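Long-range contacts in putative methyltransferase protein (Bacteroides fragilis, PDB 5BP9), which is probably an S-adenosylmethionine-dependent methyltransferase and binds the product S-adenosyl-L-homocysteine: residues D48-A53 against F229-K234; Q61-L66 against I78-L83; L106-G111 against D162-L167; E125-D130 against V144-Q149. All blocks are in the same frame, centred on the assembly; numbering follows the deposited sequence. Where two conformers were deposited one is given.

Overall arrangement
Contacts 3 and 4 lie in the mixed sheet of the methyltransferase fold. Each joins two neighbouring parallel strands; 104-108 and 125-130 also lie side by side, which links the two contacts. Both touch S-adenosyl-L-homocysteine. Backbone hydrogen bonds dominate there. Contact 3 is buried near the centre of the chain, while contact 4 ends at the outermost strand 147-149 and adds a side-chain bond between S127 and D146. Contacts 1 and 2 belong to the smaller antiparallel sheet and helix 49-60, with their centres about 10 Å apart, and Y233 joins them. Contact 1 is buried and apolar. Contact 2 is partly exposed, with one direct backbone bond and a water bridge. Both reach the bound polyether.

Contact 1 (D48-A53 against F229-K234); sequences DPMGAA and FRMQYK. With ETE (2-{2-[2-2-(methoxy-ethoxy)-ethoxy]-ethoxy}-ethanol), chain B.
Y233 OH is gripped by two groups, the carboxylate of D56 and the backbone N of D64. They hold the outer end of a ring that lies against A52 and A53. A53 CA stands 3.7 Å from the centroid of the Y233 ring and 7° off its normal, a CH-pi contact over the face. A53 CB packs on that face too, near Y233 CD1. K234 CG lies over the opposite face. A chi1 of -179° in Y233 puts CG beside the carbonyl carbon and brings CD2 within 3.8 Å of A52 CB. The first turn of helix 49-60 packs on strand 226-233 of the antiparallel sheet, with axes 7.3 Å apart at 35° and no hydrogen bond across. D48 is the N-cap of this helix: its OD1 accepts from G51 N, while OD2 is hydrogen-bonded to S132 OG. P49 crosses M231 at about a right angle, with P49 CG 3.6 Å from M231 CB. M50 and M231 are selenomethionines: M50 CE meets M231 SE at 3.9 Å, and M50 also touches S-adenosyl-L-homocysteine. Beyond runs the polyether. Its C13 is 3.6 Å from M231 CE, and its C15 lies over a face of F229, 3.7 Å from CZ.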
# COMPACT_ATOMS: atom_id res chain seq x y z
N ASP A 48 -8.40 8.27 12.69
CA ASP A 48 -8.27 7.12 11.79
C ASP A 48 -9.53 7.00 10.93
O ASP A 48 -10.38 6.11 11.15
CB ASP A 48 -8.03 5.84 12.59
CG ASP A 48 -7.90 4.61 11.72
OD1 ASP A 48 -7.74 4.73 10.46
OD2 ASP A 48 -8.00 3.51 12.31
N PRO A 49 -9.66 7.89 9.94
CA PRO A 49 -10.91 7.88 9.16
C PRO A 49 -11.15 6.62 8.32
O PRO A 49 -12.28 6.14 8.26
CB PRO A 49 -10.75 9.11 8.24
CG PRO A 49 -9.25 9.32 8.18
CD PRO A 49 -8.76 8.99 9.54
N MSE A 50 -10.08 6.09 7.68
CA MSE A 50 -10.27 4.88 6.86
C MSE A 50 -10.61 3.68 7.75
O MSE A 50 -11.52 2.90 7.42
CB MSE A 50 -9.08 4.62 5.96
CG MSE A 50 -9.25 3.38 5.10
SE MSE A 50 -7.73 3.10 3.89
CE MSE A 50 -8.40 4.06 2.34
N GLY A 51 -9.90 3.53 8.86
CA GLY A 51 -10.24 2.47 9.82
C GLY A 51 -11.66 2.59 10.34
O GLY A 51 -12.38 1.60 10.48
N ALA A 52 -12.08 3.82 10.64
CA ALA A 52 -13.44 4.02 11.14
C ALA A 52 -14.49 3.61 10.10
O ALA A 52 -15.53 3.04 10.45
CB ALA A 52 -13.62 5.46 11.54
N ALA A 53 -14.23 3.92 8.82
CA ALA A 53 -15.13 3.51 7.73
C ALA A 53 -15.25 2.00 7.61
O ALA A 53 -16.37 1.44 7.52
CB ALA A 53 -14.67 4.08 6.42
N PHE A 229 -2.57 13.69 0.47
CA PHE A 229 -3.98 13.43 0.73
C PHE A 229 -4.31 13.65 2.20
O PHE A 229 -3.44 13.69 3.05
CB PHE A 229 -4.33 11.99 0.36
CG PHE A 229 -4.31 11.70 -1.12
CD1 PHE A 229 -5.25 12.27 -1.96
CD2 PHE A 229 -3.43 10.78 -1.64
CE1 PHE A 229 -5.30 11.96 -3.29
CE2 PHE A 229 -3.47 10.47 -2.98
CZ PHE A 229 -4.39 11.06 -3.81
N ARG A 230 -5.60 13.74 2.49
CA ARG A 230 -6.12 13.73 3.85
C ARG A 230 -7.54 13.19 3.76
O ARG A 230 -8.24 13.50 2.81
CB ARG A 230 -6.06 15.12 4.53
CG ARG A 230 -6.88 16.18 3.88
CD ARG A 230 -6.60 17.54 4.50
NE ARG A 230 -7.38 18.58 3.83
CZ ARG A 230 -7.06 19.19 2.68
NH1 ARG A 230 -5.94 18.87 1.98
NH2 ARG A 230 -7.87 20.14 2.21
N MSE A 231 -7.94 12.40 4.73
CA MSE A 231 -9.26 11.73 4.69
C MSE A 231 -10.12 12.14 5.84
O MSE A 231 -9.63 12.56 6.91
CB MSE A 231 -9.06 10.21 4.67
CG MSE A 231 -8.41 9.78 3.36
SE MSE A 231 -8.20 7.81 3.32
CE MSE A 231 -6.88 7.60 4.76
N GLN A 232 -11.42 12.09 5.58
CA GLN A 232 -12.44 12.40 6.59
C GLN A 232 -13.54 11.34 6.51
O GLN A 232 -13.95 10.99 5.43
CB GLN A 232 -13.02 13.80 6.39
CG GLN A 232 -14.17 14.11 7.34
CD GLN A 232 -14.87 15.40 7.04
OE1 GLN A 232 -14.49 16.14 6.14
NE2 GLN A 232 -15.92 15.67 7.79
N TYR A 233 -14.00 10.87 7.67
CA TYR A 233 -15.14 9.94 7.75
C TYR A 233 -16.02 10.40 8.88
O TYR A 233 -15.57 10.44 10.02
CB TYR A 233 -14.67 8.50 8.00
CG TYR A 233 -15.84 7.53 8.05
CD1 TYR A 233 -16.55 7.23 6.90
CD2 TYR A 233 -16.29 7.00 9.26
CE1 TYR A 233 -17.67 6.38 6.94
CE2 TYR A 233 -17.41 6.16 9.31
CZ TYR A 233 -18.08 5.85 8.14
OH TYR A 233 -19.21 5.05 8.12
N LYS A 234 -17.27 10.80 8.56
CA LYS A 234 -18.16 11.40 9.55
C LYS A 234 -17.41 12.59 10.16
O LYS A 234 -17.00 13.46 9.39
CB LYS A 234 -18.65 10.34 10.56
CG LYS A 234 -19.46 9.23 9.88
CD LYS A 234 -20.05 8.29 10.89
CE LYS A 234 -20.96 7.26 10.26
NZ LYS A 234 -21.47 6.28 11.27
OH2 ETE B . -0.92 7.67 6.88
C12 ETE B . -2.25 7.33 6.49
C22 ETE B . -2.13 6.75 5.10
OH3 ETE B . -3.39 6.26 4.64
C13 ETE B . -4.67 5.74 2.67
C23 ETE B . -3.29 5.77 3.31
OH4 ETE B . -4.58 5.27 1.33
C14 ETE B . -4.90 7.01 -0.29
C24 ETE B . -5.54 5.83 0.43
OH5 ETE B . -5.90 7.78 -0.96
C15 ETE B . -6.73 8.24 -3.19
C25 ETE B . -6.39 7.17 -2.16
OH6 ETE B . -7.87 7.83 -3.95
C26 ETE B . -8.65 8.91 -4.46

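Contact 2 (Q61-L66 against I78-L83); sequences QKADRL and IPVKQL
L66 holds CG anti to its backbone N (chi1 178°), and I78 turns CG1 anti to its carbonyl carbon (chi1 -69°). With these settings the two side chains lie side by side and point the same way. L66 CD2 rests 3.9 Å from I78 CB, and it also touches the CG2 and CD1 methyls of I78. The backbones meet beside them. I78 N donates to L66 O at 2.9 Å, with an N-H...O angle of 167°. A water links the same two residues a second time. It accepts from L66 N at 2.9 Å and donates to I78 O at 2.6 Å. The pair sits at the open end of a beta-hairpin, where the chain enters strand 66-69 and leaves strand 76-78 of the antiparallel sheet. Beyond it V80 turns back toward 61-66. V80 CG2 reaches D64 O at 3.9 Å and also packs on L66 CB. V80 CG1 comes to 4.4 Å from A63 CB, a looser contact. Helix 49-60 closes on this apolar group: M50 touches L66 and I78, and A53 and F57 touch V80. I78 also touches the bound polyether. Deeper in, L66 CD2 lies 4.3 Å from L83 CD1, and the nearest atoms of the L83 side chain and S-adenosyl-L-homocysteine are about 4 Å apart.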
# COMPACT_ATOMS: atom_id res chain seq x y z
N GLN A 61 -22.57 -3.29 8.28
CA GLN A 61 -22.84 -3.51 6.85
C GLN A 61 -23.38 -2.27 6.13
O GLN A 61 -23.97 -2.37 5.05
CB GLN A 61 -23.75 -4.73 6.67
CG GLN A 61 -23.19 -6.00 7.30
CD GLN A 61 -23.35 -6.05 8.83
OE1 GLN A 61 -24.45 -5.90 9.35
NE2 GLN A 61 -22.25 -6.26 9.55
N LYS A 62 -23.14 -1.10 6.73
CA LYS A 62 -23.56 0.21 6.24
C LYS A 62 -22.48 1.22 6.63
O LYS A 62 -21.81 1.04 7.65
CB LYS A 62 -24.90 0.64 6.86
CG LYS A 62 -26.08 -0.26 6.51
N ALA A 63 -22.34 2.28 5.85
CA ALA A 63 -21.33 3.30 6.14
C ALA A 63 -21.66 4.59 5.41
O ALA A 63 -22.31 4.57 4.37
CB ALA A 63 -19.93 2.79 5.77
N ASP A 64 -21.20 5.71 5.98
CA ASP A 64 -21.19 6.99 5.30
C ASP A 64 -20.00 6.93 4.29
O ASP A 64 -19.34 5.88 4.11
CB ASP A 64 -21.06 8.13 6.35
CG ASP A 64 -21.28 9.55 5.79
OD1 ASP A 64 -21.66 9.72 4.59
OD2 ASP A 64 -21.04 10.53 6.54
N ARG A 65 -19.75 8.03 3.61
CA ARG A 65 -18.72 8.07 2.61
C ARG A 65 -17.37 8.43 3.22
O ARG A 65 -17.26 9.28 4.11
CB ARG A 65 -19.08 9.08 1.53
CG ARG A 65 -20.41 8.84 0.86
CD ARG A 65 -20.61 7.45 0.32
NE ARG A 65 -21.95 7.27 -0.27
CZ ARG A 65 -22.33 7.63 -1.49
NH1 ARG A 65 -21.50 8.22 -2.35
NH2 ARG A 65 -23.58 7.38 -1.86
N LEU A 66 -16.34 7.76 2.73
CA LEU A 66 -14.96 8.07 3.08
C LEU A 66 -14.48 9.13 2.10
O LEU A 66 -14.28 8.86 0.93
CB LEU A 66 -14.09 6.81 3.04
CG LEU A 66 -12.60 6.99 3.35
CD1 LEU A 66 -12.37 7.60 4.74
CD2 LEU A 66 -11.91 5.64 3.18
N ILE A 78 -13.58 7.51 -1.54
CA ILE A 78 -13.06 6.17 -1.67
C ILE A 78 -14.22 5.23 -1.35
O ILE A 78 -14.67 5.19 -0.21
CB ILE A 78 -11.88 5.90 -0.70
CG1 ILE A 78 -10.66 6.72 -1.10
CG2 ILE A 78 -11.53 4.42 -0.71
CD1 ILE A 78 -9.59 6.80 -0.03
N PRO A 79 -14.74 4.48 -2.34
CA PRO A 79 -15.90 3.60 -2.04
C PRO A 79 -15.58 2.54 -0.98
O PRO A 79 -14.59 1.82 -1.13
CB PRO A 79 -16.22 2.96 -3.39
CG PRO A 79 -15.68 3.92 -4.40
CD PRO A 79 -14.44 4.51 -3.79
N VAL A 80 -16.42 2.45 0.05
CA VAL A 80 -16.08 1.63 1.24
C VAL A 80 -16.29 0.14 0.99
O VAL A 80 -15.48 -0.68 1.39
CB VAL A 80 -16.82 2.06 2.53
CG1 VAL A 80 -16.42 1.20 3.74
CG2 VAL A 80 -16.48 3.52 2.89
N LYS A 81 -17.37 -0.22 0.30
CA LYS A 81 -17.59 -1.63 -0.05
C LYS A 81 -16.39 -2.23 -0.82
O LYS A 81 -16.04 -3.40 -0.60
CB LYS A 81 -18.89 -1.77 -0.85
N GLN A 82 -15.74 -1.44 -1.67
CA GLN A 82 -14.61 -1.90 -2.50
C GLN A 82 -13.35 -2.21 -1.67
O GLN A 82 -12.52 -3.00 -2.09
CB GLN A 82 -14.27 -0.87 -3.59
N LEU A 83 -13.23 -1.59 -0.50
CA LEU A 83 -12.17 -1.94 0.45
C LEU A 83 -12.30 -3.36 1.00
O LEU A 83 -11.34 -3.88 1.57
CB LEU A 83 -12.14 -0.94 1.62
CG LEU A 83 -11.82 0.51 1.24
CD1 LEU A 83 -11.94 1.44 2.44
CD2 LEU A 83 -10.43 0.63 0.61
O HOH W 1 -16.98 6.30 0.30

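Contact 3 (L106-G111 against D162-L167); sequences LDVGAG and DTILML. With SAH (S-adenosyl-L-homocysteine), chain D.
L165 N donates to L106 O at 2.8 Å, the shortest of three backbone bonds between these strands. L106 N gives a bond of 2.9 Å to T163 O, and V108 N one of 3.1 Å to L165 O. This is parallel pairing in the middle of the Rossmann-like methyltransferase sheet, where strand 104-108 lies between 125-130 and 161-166. The glycine-rich turn that follows strand 104-108 is a mark of this family. G109 and G111 both have positive phi there, and both pack close to S-adenosyl-L-homocysteine. The amino N of the ligand donates to G109 O at 2.7 Å. Two waters fill in where the strands part. One accepts from the ligand N at 3.1 Å and lies between V108 O and L167 O. The other accepts from L167 N at 2.8 Å and also lies by V108 O and D107 OD1. These waters have more acceptors in reach than protons to give, so not every bond can form at once.

D107 and L165 face helix 114-121, with D107 on H115 and A116 and L165 on L119. The other face carries L106 and I164, with L106 CD2 4.3 Å from I164 CG2. V108 also touches L152 and I173. Its CG2 is anti to the carbonyl carbon (chi1 -179°, measured to CG1) and meets I164 CG2 at 3.7 Å.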
# COMPACT_ATOMS: atom_id res chain seq x y z
N LEU A 106 4.44 -11.03 3.55
CA LEU A 106 4.06 -9.82 4.29
C LEU A 106 3.09 -8.99 3.44
O LEU A 106 3.44 -8.56 2.33
CB LEU A 106 5.29 -8.95 4.62
CG LEU A 106 4.99 -7.65 5.38
CD1 LEU A 106 4.35 -7.95 6.74
CD2 LEU A 106 6.27 -6.84 5.54
N ASP A 107 1.90 -8.77 3.98
CA ASP A 107 0.89 -7.89 3.37
C ASP A 107 1.00 -6.50 4.04
O ASP A 107 0.51 -6.30 5.16
CB ASP A 107 -0.50 -8.53 3.56
CG ASP A 107 -1.61 -7.77 2.91
OD1 ASP A 107 -1.36 -6.75 2.24
OD2 ASP A 107 -2.77 -8.22 3.09
N VAL A 108 1.66 -5.58 3.33
CA VAL A 108 1.96 -4.24 3.88
C VAL A 108 0.76 -3.31 3.65
O VAL A 108 0.28 -3.15 2.51
CB VAL A 108 3.19 -3.62 3.19
CG1 VAL A 108 3.49 -2.25 3.77
CG2 VAL A 108 4.40 -4.53 3.28
N GLY A 109 0.31 -2.67 4.73
CA GLY A 109 -0.82 -1.73 4.66
C GLY A 109 -2.07 -2.48 4.29
O GLY A 109 -2.77 -2.16 3.33
N ALA A 110 -2.35 -3.54 5.06
CA ALA A 110 -3.33 -4.54 4.67
C ALA A 110 -4.82 -4.12 4.74
O ALA A 110 -5.71 -4.80 4.22
CB ALA A 110 -3.05 -5.80 5.46
N GLY A 111 -5.08 -3.00 5.43
CA GLY A 111 -6.41 -2.40 5.41
C GLY A 111 -7.47 -3.30 6.00
O GLY A 111 -7.34 -3.69 7.16
N ASP A 162 9.60 -14.25 2.25
CA ASP A 162 9.86 -14.62 0.86
C ASP A 162 9.19 -13.69 -0.15
O ASP A 162 9.74 -13.46 -1.23
CB ASP A 162 9.41 -16.04 0.60
CG ASP A 162 10.13 -17.04 1.52
OD1 ASP A 162 11.37 -17.20 1.33
OD2 ASP A 162 9.46 -17.61 2.41
N THR A 163 8.03 -13.16 0.21
CA THR A 163 7.30 -12.21 -0.66
C THR A 163 6.78 -11.07 0.20
O THR A 163 6.18 -11.30 1.26
CB THR A 163 6.11 -12.86 -1.39
OG1 THR A 163 6.51 -14.08 -2.01
CG2 THR A 163 5.57 -11.95 -2.48
N ILE A 164 7.04 -9.85 -0.24
CA ILE A 164 6.49 -8.64 0.38
C ILE A 164 5.53 -7.99 -0.62
O ILE A 164 5.93 -7.66 -1.74
CB ILE A 164 7.60 -7.67 0.80
CG1 ILE A 164 8.52 -8.38 1.84
CG2 ILE A 164 6.98 -6.39 1.36
CD1 ILE A 164 9.69 -7.54 2.33
N LEU A 165 4.26 -7.87 -0.22
CA LEU A 165 3.20 -7.33 -1.09
C LEU A 165 2.90 -5.89 -0.72
O LEU A 165 2.56 -5.60 0.41
CB LEU A 165 1.91 -8.14 -0.95
CG LEU A 165 1.93 -9.59 -1.38
CD1 LEU A 165 0.58 -10.23 -1.11
CD2 LEU A 165 2.28 -9.69 -2.86
N MSE A 166 3.04 -5.01 -1.72
CA MSE A 166 2.66 -3.60 -1.56
C MSE A 166 1.73 -3.27 -2.68
O MSE A 166 2.14 -2.92 -3.81
CB MSE A 166 3.93 -2.81 -1.57
CG MSE A 166 4.72 -3.17 -0.32
SE MSE A 166 6.42 -2.22 -0.26
CE MSE A 166 5.67 -0.55 0.49
N LEU A 167 0.44 -3.43 -2.39
CA LEU A 167 -0.62 -3.35 -3.40
C LEU A 167 -1.61 -2.21 -3.15
O LEU A 167 -1.73 -1.74 -2.04
CB LEU A 167 -1.35 -4.68 -3.46
CG LEU A 167 -0.49 -5.90 -3.81
CD1 LEU A 167 -1.35 -7.16 -3.76
CD2 LEU A 167 0.20 -5.76 -5.16
N SAH D . -3.84 -2.72 0.89
CA SAH D . -5.24 -2.26 1.25
CB SAH D . -5.31 -0.81 1.76
CG SAH D . -4.65 0.25 0.86
SD SAH D . -4.75 1.85 1.62
C SAH D . -6.16 -2.39 0.07
O SAH D . -5.74 -2.75 -1.02
OXT SAH D . -7.37 -2.16 0.15
C5' SAH D . -3.14 2.00 2.36
C4' SAH D . -3.06 1.36 3.74
O4' SAH D . -1.70 1.46 4.20
C3' SAH D . -3.92 1.99 4.83
O3' SAH D . -4.70 0.97 5.49
C2' SAH D . -2.91 2.66 5.76
O2' SAH D . -3.32 2.80 7.11
C1' SAH D . -1.69 1.78 5.60
N9 SAH D . -0.38 2.37 5.92
C8 SAH D . 0.04 3.61 5.61
N7 SAH D . 1.26 3.86 5.95
C5 SAH D . 1.70 2.68 6.51
C6 SAH D . 2.92 2.28 7.08
N6 SAH D . 3.99 3.08 7.16
N1 SAH D . 3.02 1.01 7.56
C2 SAH D . 1.94 0.20 7.49
N3 SAH D . 0.73 0.49 6.97
C4 SAH D . 0.67 1.75 6.50
O HOH W 2 -0.37 -4.50 0.11
O HOH W 3 -1.08 -1.32 0.75

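Contact 4 (E125-D130 against V144-Q149); sequences EVSAID and VKDARQ. With SAH (S-adenosyl-L-homocysteine), chain D.
A128 pairs with A147 and I129 with R148 in parallel register, the axes of strands 125-130 and 147-149 approaching to 4.7 Å at an angle of 27°. A128 N donates to D146 O at 2.8 Å. R148 N donates to A128 O at 2.9 Å, and D130 N to R148 O at 3.1 Å. A water carries the pairing one step back, accepting from D146 N and donating to V126 O.

Across the two segments, S127 OG donates to D146 OD2 at 2.6 Å. It reaches the anti side of the carboxylate, 23° out of its plane. D146 has CG anti to its backbone N (chi1 -176°), which carries the carboxylate across to S127, its neighbour in register. On the face of A128 and A147 the packing is apolar. A128 CB lies 4.2 Å from V144 CG1, and M139 of helix 133-142 touches A128, V144 and A147. Q149 CG passes near D130 O, while its amide NE2 bonds to I131 O.

D130, further along, binds the ribose of S-adenosyl-L-homocysteine. O2' donates to D130 OD1 at 2.7 Å, and O3' donates to D130 OD2 at 2.6 Å. S132 N also binds OD1, and G111 N binds OD2, so each carboxylate oxygen has two partners and the group is held against rotation. Strand 125-130, helix 133-142 and strand 147-149 form a beta-alpha-beta crossover, and an acid that grips both ribose hydroxyls near the C-terminal side of the second sheet strand is characteristic of Rossmann-like methyltransferases.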
# COMPACT_ATOMS: atom_id res chain seq x y z
N GLU A 125 0.98 -18.71 3.86
CA GLU A 125 1.41 -18.13 5.13
C GLU A 125 1.57 -16.62 4.97
O GLU A 125 2.42 -16.17 4.20
CB GLU A 125 2.73 -18.77 5.56
CG GLU A 125 3.21 -18.38 6.94
CD GLU A 125 4.67 -18.70 7.14
OE1 GLU A 125 5.15 -18.52 8.28
OE2 GLU A 125 5.34 -19.10 6.17
N VAL A 126 0.77 -15.86 5.70
CA VAL A 126 0.75 -14.40 5.58
C VAL A 126 0.72 -13.70 6.94
O VAL A 126 0.03 -14.15 7.88
CB VAL A 126 -0.39 -13.90 4.66
CG1 VAL A 126 -1.76 -14.34 5.15
CG2 VAL A 126 -0.37 -12.38 4.48
N SER A 127 1.52 -12.63 7.04
CA SER A 127 1.50 -11.68 8.14
C SER A 127 1.02 -10.37 7.55
O SER A 127 1.50 -9.96 6.50
CB SER A 127 2.91 -11.53 8.72
OG SER A 127 3.32 -12.72 9.40
N ALA A 128 0.06 -9.72 8.20
CA ALA A 128 -0.48 -8.45 7.71
C ALA A 128 -0.16 -7.34 8.72
O ALA A 128 -0.26 -7.54 9.93
CB ALA A 128 -1.99 -8.60 7.51
N ILE A 129 0.22 -6.16 8.21
CA ILE A 129 0.51 -5.02 9.08
C ILE A 129 -0.23 -3.78 8.59
O ILE A 129 -0.48 -3.62 7.37
CB ILE A 129 2.02 -4.74 9.21
CG1 ILE A 129 2.67 -4.28 7.89
CG2 ILE A 129 2.76 -5.92 9.84
CD1 ILE A 129 4.04 -3.70 8.09
N ASP A 130 -0.59 -2.92 9.52
CA ASP A 130 -1.17 -1.62 9.19
C ASP A 130 -0.99 -0.71 10.38
O ASP A 130 -0.95 -1.16 11.52
CB ASP A 130 -2.69 -1.76 8.85
CG ASP A 130 -3.18 -0.67 7.93
OD1 ASP A 130 -3.26 0.49 8.42
OD2 ASP A 130 -3.47 -0.97 6.74
N VAL A 144 -8.20 -12.86 10.02
CA VAL A 144 -6.78 -12.79 9.63
C VAL A 144 -5.97 -13.31 10.83
O VAL A 144 -6.09 -12.80 11.94
CB VAL A 144 -6.36 -11.37 9.23
CG1 VAL A 144 -4.89 -11.34 8.89
CG2 VAL A 144 -7.17 -10.89 8.05
N LYS A 145 -5.14 -14.32 10.60
CA LYS A 145 -4.51 -15.06 11.70
C LYS A 145 -3.37 -14.28 12.34
O LYS A 145 -3.15 -14.41 13.55
CB LYS A 145 -4.04 -16.44 11.22
CG LYS A 145 -5.17 -17.37 10.78
CD LYS A 145 -4.62 -18.66 10.18
N ASP A 146 -2.68 -13.47 11.54
CA ASP A 146 -1.55 -12.68 12.04
C ASP A 146 -1.66 -11.25 11.49
O ASP A 146 -0.99 -10.91 10.53
CB ASP A 146 -0.20 -13.30 11.66
CG ASP A 146 1.00 -12.54 12.27
OD1 ASP A 146 0.83 -11.87 13.29
OD2 ASP A 146 2.12 -12.63 11.75
N ALA A 147 -2.52 -10.45 12.12
CA ALA A 147 -2.67 -9.01 11.83
C ALA A 147 -2.09 -8.21 12.99
O ALA A 147 -2.48 -8.43 14.14
CB ALA A 147 -4.13 -8.65 11.65
N ARG A 148 -1.20 -7.25 12.68
CA ARG A 148 -0.48 -6.45 13.66
C ARG A 148 -0.56 -4.98 13.32
O ARG A 148 -0.53 -4.59 12.13
CB ARG A 148 0.99 -6.84 13.69
CG ARG A 148 1.26 -8.30 14.00
CD ARG A 148 2.72 -8.61 13.69
NE ARG A 148 3.59 -7.87 14.58
CZ ARG A 148 4.90 -8.03 14.64
NH1 ARG A 148 5.52 -8.90 13.84
NH2 ARG A 148 5.60 -7.29 15.50
N GLN A 149 -0.67 -4.15 14.37
CA GLN A 149 -0.60 -2.70 14.23
C GLN A 149 0.86 -2.27 14.39
O GLN A 149 1.36 -2.14 15.51
CB GLN A 149 -1.51 -1.97 15.23
CG GLN A 149 -1.66 -0.50 14.88
CD GLN A 149 -2.23 0.33 15.98
OE1 GLN A 149 -2.38 -0.12 17.12
NE2 GLN A 149 -2.52 1.57 15.66
N SAH D . -3.84 -2.72 0.89
CA SAH D . -5.24 -2.26 1.25
CB SAH D . -5.31 -0.81 1.76
CG SAH D . -4.65 0.25 0.86
SD SAH D . -4.75 1.85 1.62
C SAH D . -6.16 -2.39 0.07
O SAH D . -5.74 -2.75 -1.02
OXT SAH D . -7.37 -2.16 0.15
C5' SAH D . -3.14 2.00 2.36
C4' SAH D . -3.06 1.36 3.74
O4' SAH D . -1.70 1.46 4.20
C3' SAH D . -3.92 1.99 4.83
O3' SAH D . -4.70 0.97 5.49
C2' SAH D . -2.91 2.66 5.76
O2' SAH D . -3.32 2.80 7.11
C1' SAH D . -1.69 1.78 5.60
N9 SAH D . -0.38 2.37 5.92
C8 SAH D . 0.04 3.61 5.61
N7 SAH D . 1.26 3.86 5.95
C5 SAH D . 1.70 2.68 6.51
C6 SAH D . 2.92 2.28 7.08
N6 SAH D . 3.99 3.08 7.16
N1 SAH D . 3.02 1.01 7.56
C2 SAH D . 1.94 0.20 7.49
N3 SAH D . 0.73 0.49 6.97
C4 SAH D . 0.67 1.75 6.50
O HOH W 4 -2.52 -13.97 8.75